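Local coordinates for protein probable zinc protease PqqL (PDB 6OFS) that is probably a periplasmic zinc metalloprotease of the M16 family, cutting peptide chains with the help of a single zinc ion, at residues Gly51-Val56 and Arg187-Arg192; His58-Gly63 and Ala124-Leu129. All coordinates share one frame; numbering follows the deposited sequence.

Contact 1: Gly51-Val56 and Arg187-Arg192. With ZN (zinc ion), chain B.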
# COMPACT_ATOMS: atom_id res chain seq x y z
N GLY A 51 45.49 13.14 -3.71
CA GLY A 51 45.49 12.44 -4.99
C GLY A 51 46.05 11.04 -4.93
O GLY A 51 46.00 10.31 -5.92
N VAL A 52 46.56 10.64 -3.73
CA VAL A 52 47.20 9.36 -3.43
C VAL A 52 46.26 8.16 -3.65
O VAL A 52 46.69 7.19 -4.27
CB VAL A 52 47.85 9.37 -2.04
CG1 VAL A 52 48.10 7.96 -1.52
CG2 VAL A 52 49.16 10.15 -2.07
N ALA A 53 44.99 8.23 -3.18
CA ALA A 53 44.01 7.15 -3.38
C ALA A 53 43.88 6.77 -4.85
O ALA A 53 43.90 5.57 -5.19
CB ALA A 53 42.66 7.55 -2.82
N HIS A 54 43.83 7.79 -5.73
CA HIS A 54 43.73 7.63 -7.18
C HIS A 54 45.06 7.17 -7.78
O HIS A 54 45.06 6.34 -8.70
CB HIS A 54 43.18 8.91 -7.84
CG HIS A 54 43.30 8.95 -9.34
ND1 HIS A 54 44.19 9.81 -9.97
CD2 HIS A 54 42.63 8.25 -10.28
CE1 HIS A 54 44.02 9.62 -11.26
NE2 HIS A 54 43.10 8.69 -11.50
N PHE A 55 46.19 7.67 -7.24
CA PHE A 55 47.51 7.24 -7.73
C PHE A 55 47.65 5.75 -7.46
O PHE A 55 48.08 5.01 -8.34
CB PHE A 55 48.65 8.06 -7.08
CG PHE A 55 49.95 8.20 -7.87
CD1 PHE A 55 50.63 7.07 -8.34
CD2 PHE A 55 50.52 9.45 -8.08
CE1 PHE A 55 51.84 7.20 -9.03
CE2 PHE A 55 51.73 9.58 -8.78
CZ PHE A 55 52.38 8.46 -9.24
N VAL A 56 47.24 5.29 -6.25
CA VAL A 56 47.27 3.88 -5.84
C VAL A 56 46.43 3.02 -6.81
O VAL A 56 46.93 2.01 -7.30
CB VAL A 56 46.89 3.68 -4.34
CG1 VAL A 56 46.52 2.22 -4.04
CG2 VAL A 56 48.01 4.16 -3.41
N ARG A 187 53.05 3.38 -0.85
CA ARG A 187 53.07 2.11 -0.15
C ARG A 187 52.36 2.26 1.22
O ARG A 187 51.50 1.44 1.53
CB ARG A 187 54.50 1.55 -0.03
CG ARG A 187 54.53 0.01 0.04
CD ARG A 187 55.94 -0.58 -0.10
NE ARG A 187 56.46 -0.50 -1.47
CZ ARG A 187 57.43 0.33 -1.86
NH1 ARG A 187 58.02 1.13 -0.98
NH2 ARG A 187 57.83 0.34 -3.12
N GLN A 188 52.65 3.35 1.96
CA GLN A 188 52.05 3.65 3.26
C GLN A 188 50.52 3.72 3.25
O GLN A 188 49.89 3.16 4.15
CB GLN A 188 52.64 4.94 3.85
CG GLN A 188 53.80 4.68 4.80
CD GLN A 188 55.07 5.38 4.38
OE1 GLN A 188 55.15 6.62 4.33
NE2 GLN A 188 56.11 4.60 4.06
N PHE A 189 49.92 4.38 2.24
CA PHE A 189 48.46 4.51 2.10
C PHE A 189 47.84 3.15 1.76
O PHE A 189 46.78 2.82 2.28
CB PHE A 189 48.11 5.53 1.01
CG PHE A 189 46.64 5.86 0.83
CD1 PHE A 189 45.84 5.10 -0.02
CD2 PHE A 189 46.09 6.99 1.43
CE1 PHE A 189 44.49 5.42 -0.19
CE2 PHE A 189 44.75 7.32 1.23
CZ PHE A 189 43.96 6.54 0.42
N TYR A 190 48.47 2.42 0.85
CA TYR A 190 48.04 1.10 0.41
C TYR A 190 48.00 0.09 1.60
O TYR A 190 46.98 -0.58 1.77
CB TYR A 190 48.97 0.64 -0.71
CG TYR A 190 48.78 -0.76 -1.25
CD1 TYR A 190 47.73 -1.05 -2.11
CD2 TYR A 190 49.71 -1.76 -1.00
CE1 TYR A 190 47.57 -2.33 -2.66
CE2 TYR A 190 49.59 -3.03 -1.56
CZ TYR A 190 48.51 -3.31 -2.38
OH TYR A 190 48.37 -4.55 -2.94
N GLN A 191 49.06 0.01 2.43
CA GLN A 191 49.09 -0.91 3.59
C GLN A 191 48.02 -0.54 4.62
O GLN A 191 47.45 -1.43 5.26
CB GLN A 191 50.47 -0.90 4.29
CG GLN A 191 51.69 -1.09 3.39
CD GLN A 191 52.01 -2.50 2.95
OE1 GLN A 191 51.15 -3.40 2.90
NE2 GLN A 191 53.27 -2.72 2.60
N ARG A 192 47.76 0.77 4.77
CA ARG A 192 46.83 1.40 5.70
C ARG A 192 45.37 1.03 5.44
O ARG A 192 44.63 0.73 6.38
CB ARG A 192 47.02 2.93 5.65
CG ARG A 192 46.38 3.74 6.77
CD ARG A 192 46.76 5.20 6.69
NE ARG A 192 48.22 5.40 6.62
CZ ARG A 192 48.81 6.38 5.95
NH1 ARG A 192 48.09 7.28 5.29
NH2 ARG A 192 50.14 6.47 5.93
ZN ZN B . 42.61 7.71 -13.54
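Val52, Ala53 and Val56 pack against Phe189 and Tyr190 in a buried, largely apolar helix-helix contact at the zinc-binding helix of this M16 protease. Helix 52-59 carries the inverted zinc motif HXXEH, which runs from His54 to His58, and its N-terminal half lies almost square across helix 183-193: the local axes cross at -85° and pass 9.8 Å apart. Phe189 does most of the work. With CG anti to the backbone N (chi1 -175°), its ring reaches along the first turn of the zinc helix. Val52 CG1 meets the root of that ring, 3.5 Å from Phe189 CG, the two side chains sliding past one another in opposite directions. At the far end of the ring Ala53 CB lies 3.6 Å from Phe189 CZ, and Ala53 N sits over one face, toward the rim. Val56 closes the flank with both methyls: CG2 slants toward Phe189 CD1 at 4.1 Å, while CG1 turns to the neighbouring tyrosine.

The partition of faces is clear. His54 points away from helix 183-193, and its NE2 binds the zinc ion at 2.3 Å; His58 supplies the other histidine ligand. The helix thus holds metal on one face and packs hydrophobically on another. Its start is fixed by Glu45, whose carboxylate oxygens accept hydrogen bonds from Gly51 N and Ala53 N, with Gly51 at the N-cap in a backbone conformation (phi 112°) that suits glycine. On the other helix, the hydroxyl of buried Tyr190 is hydrogen-bonded to Trp120 O and Ala124 N, which fixes the far end of its ring. Nearer the root of that ring, Val56 CG1 comes within 4.0 Å of Tyr190 CD1, the two side chains meeting at about a right angle.

Contact 2: His58-Gly63 and Ala124-Leu129. With ZN (zinc ion), chain B.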
# COMPACT_ATOMS: atom_id res chain seq x y z
N HIS A 58 45.75 3.58 -10.02
CA HIS A 58 46.58 3.46 -11.23
C HIS A 58 47.75 2.46 -11.05
O HIS A 58 47.97 1.62 -11.93
CB HIS A 58 47.13 4.84 -11.62
CG HIS A 58 46.18 5.66 -12.44
ND1 HIS A 58 46.46 5.99 -13.76
CD2 HIS A 58 44.99 6.20 -12.10
CE1 HIS A 58 45.43 6.71 -14.17
NE2 HIS A 58 44.51 6.85 -13.21
N MET A 59 48.45 2.51 -9.89
CA MET A 59 49.62 1.67 -9.60
C MET A 59 49.33 0.17 -9.51
O MET A 59 50.29 -0.62 -9.56
CB MET A 59 50.36 2.15 -8.35
CG MET A 59 51.21 3.39 -8.59
SD MET A 59 52.25 3.34 -10.08
CE MET A 59 53.50 2.22 -9.58
N MET A 60 48.04 -0.22 -9.43
CA MET A 60 47.60 -1.62 -9.38
C MET A 60 47.84 -2.33 -10.70
O MET A 60 47.95 -3.56 -10.75
CB MET A 60 46.11 -1.72 -9.00
CG MET A 60 45.82 -1.37 -7.55
SD MET A 60 46.83 -2.22 -6.31
CE MET A 60 47.97 -0.87 -5.90
N PHE A 61 47.92 -1.53 -11.77
CA PHE A 61 48.15 -1.97 -13.14
C PHE A 61 49.61 -1.79 -13.55
O PHE A 61 49.97 -2.13 -14.68
CB PHE A 61 47.18 -1.23 -14.09
CG PHE A 61 45.74 -1.56 -13.81
CD1 PHE A 61 45.14 -2.69 -14.37
CD2 PHE A 61 45.00 -0.80 -12.91
CE1 PHE A 61 43.83 -3.04 -14.06
CE2 PHE A 61 43.69 -1.16 -12.58
CZ PHE A 61 43.11 -2.27 -13.17
N ASN A 62 50.47 -1.29 -12.62
CA ASN A 62 51.88 -1.03 -12.91
C ASN A 62 52.88 -1.79 -12.00
O ASN A 62 53.94 -1.25 -11.66
CB ASN A 62 52.14 0.48 -12.91
CG ASN A 62 51.49 1.18 -14.09
OD1 ASN A 62 50.30 1.49 -14.07
ND2 ASN A 62 52.25 1.43 -15.15
N GLY A 63 52.56 -3.06 -11.67
CA GLY A 63 53.46 -3.93 -10.93
C GLY A 63 52.99 -4.58 -9.64
O GLY A 63 52.54 -3.90 -8.71
N ALA A 124 51.11 -5.35 -4.39
CA ALA A 124 51.56 -4.21 -5.20
C ALA A 124 52.95 -3.76 -4.77
O ALA A 124 53.23 -3.59 -3.58
CB ALA A 124 50.59 -3.05 -5.11
N THR A 125 53.82 -3.61 -5.75
CA THR A 125 55.24 -3.32 -5.56
C THR A 125 55.62 -1.83 -5.57
O THR A 125 56.57 -1.48 -4.87
CB THR A 125 56.05 -4.14 -6.55
OG1 THR A 125 55.59 -3.88 -7.89
CG2 THR A 125 55.99 -5.65 -6.23
N PHE A 126 54.91 -0.96 -6.32
CA PHE A 126 55.21 0.49 -6.40
C PHE A 126 56.69 0.77 -6.74
O PHE A 126 57.40 1.43 -5.97
CB PHE A 126 54.80 1.24 -5.10
CG PHE A 126 53.38 1.03 -4.67
CD1 PHE A 126 52.35 1.77 -5.24
CD2 PHE A 126 53.06 0.10 -3.68
CE1 PHE A 126 51.02 1.57 -4.84
CE2 PHE A 126 51.74 -0.08 -3.27
CZ PHE A 126 50.73 0.64 -3.87
N GLU A 127 57.16 0.21 -7.87
CA GLU A 127 58.54 0.37 -8.31
C GLU A 127 58.79 1.82 -8.71
O GLU A 127 57.95 2.39 -9.41
CB GLU A 127 58.88 -0.61 -9.45
CG GLU A 127 58.87 -2.08 -9.03
CD GLU A 127 59.98 -2.55 -8.11
OE1 GLU A 127 61.05 -1.90 -8.06
OE2 GLU A 127 59.79 -3.60 -7.44
N LYS A 128 59.91 2.42 -8.23
CA LYS A 128 60.25 3.84 -8.48
C LYS A 128 60.13 4.27 -9.95
O LYS A 128 59.57 5.34 -10.21
CB LYS A 128 61.63 4.23 -7.92
CG LYS A 128 61.75 5.74 -7.69
CD LYS A 128 63.21 6.20 -7.66
CE LYS A 128 63.34 7.70 -7.79
NZ LYS A 128 63.21 8.15 -9.20
N LEU A 129 60.63 3.45 -10.89
CA LEU A 129 60.55 3.75 -12.31
C LEU A 129 59.11 3.76 -12.79
O LEU A 129 58.71 4.68 -13.50
CB LEU A 129 61.40 2.78 -13.14
CG LEU A 129 62.91 3.03 -13.07
CD1 LEU A 129 63.69 1.74 -13.20
CD2 LEU A 129 63.34 4.07 -14.10
ZN ZN B . 42.61 7.71 -13.54
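Met59 and Met60 press against Phe126 and Ala124 where a type I turn, Met59 to Asn62, on the C-terminal side of the zinc-binding segment meets the loop leading into helix 128-144. The packed part is apolar. Met59 sets its CB 3.6 Å from Phe126 CE1, with CG near CD1 of the same ring, so the root of the side chain meets the ring, while its terminal methyl reaches the backbone at Phe126 CA. Met60 begins by pointing away, but its chain bends at chi2 and chi3 (-51° and 103°) and swings the terminal methyl back. That CE lies 3.5 Å from Ala124 CB and 3.7 Å from Phe126 CZ, bridging the two. Both methionines approach the aromatic ring at a slant, and Tyr190 meets the ring edge-to-face from helix 183-193.

Beyond this cluster the backbones join through one hydrogen bond, Thr125 N to Gly63 O, 3.2 Å long and nearly straight at 175°; the donor stands well above the carbonyl plane. Gly63 fits close against Thr125, where its backbone conformation calls for glycine. The packing then gives way to solvent. Glu127, the N-cap of helix 128-144, only skirts the contact with an exposed side chain, and exposed Lys128 forms a salt bridge with Asp132.

At the other end of 58-63, His58 NE2 binds the zinc ion at 2.1 Å. In this model Glu134 OE1 is hydrogen-bonded to His58 ND1, a second-shell role that would fix the ring's rotation, although Glu134 is predicted to be the third ligand. A helix carrying His54 and His58 is consistent with the inverted HXXEH site of M16 peptidases, where a glutamate from a following helix probably completes the metal site.

In the fold
From the N terminus the chain reaches helix 52-59 first, and both contacts draw on it: contact 1 on its beginning, contact 2 on its end and the turn that follows. The chain then runs through strands 87-91 and 96-103 and helix 107-122 before 124-129 returns to 58-63, closing the shorter loop. Helices 128-144, 148-160 and 175-180 follow, and helix 183-193 comes back to 51-56, so the larger loop of contact 1 encloses that of contact 2. Their centres lie 11 Å apart and they join directly: Arg187 NH2 probably hydrogen-bonds Thr125 O. Together they tie the zinc helix to helix 183-193 and to the start of helix 128-144.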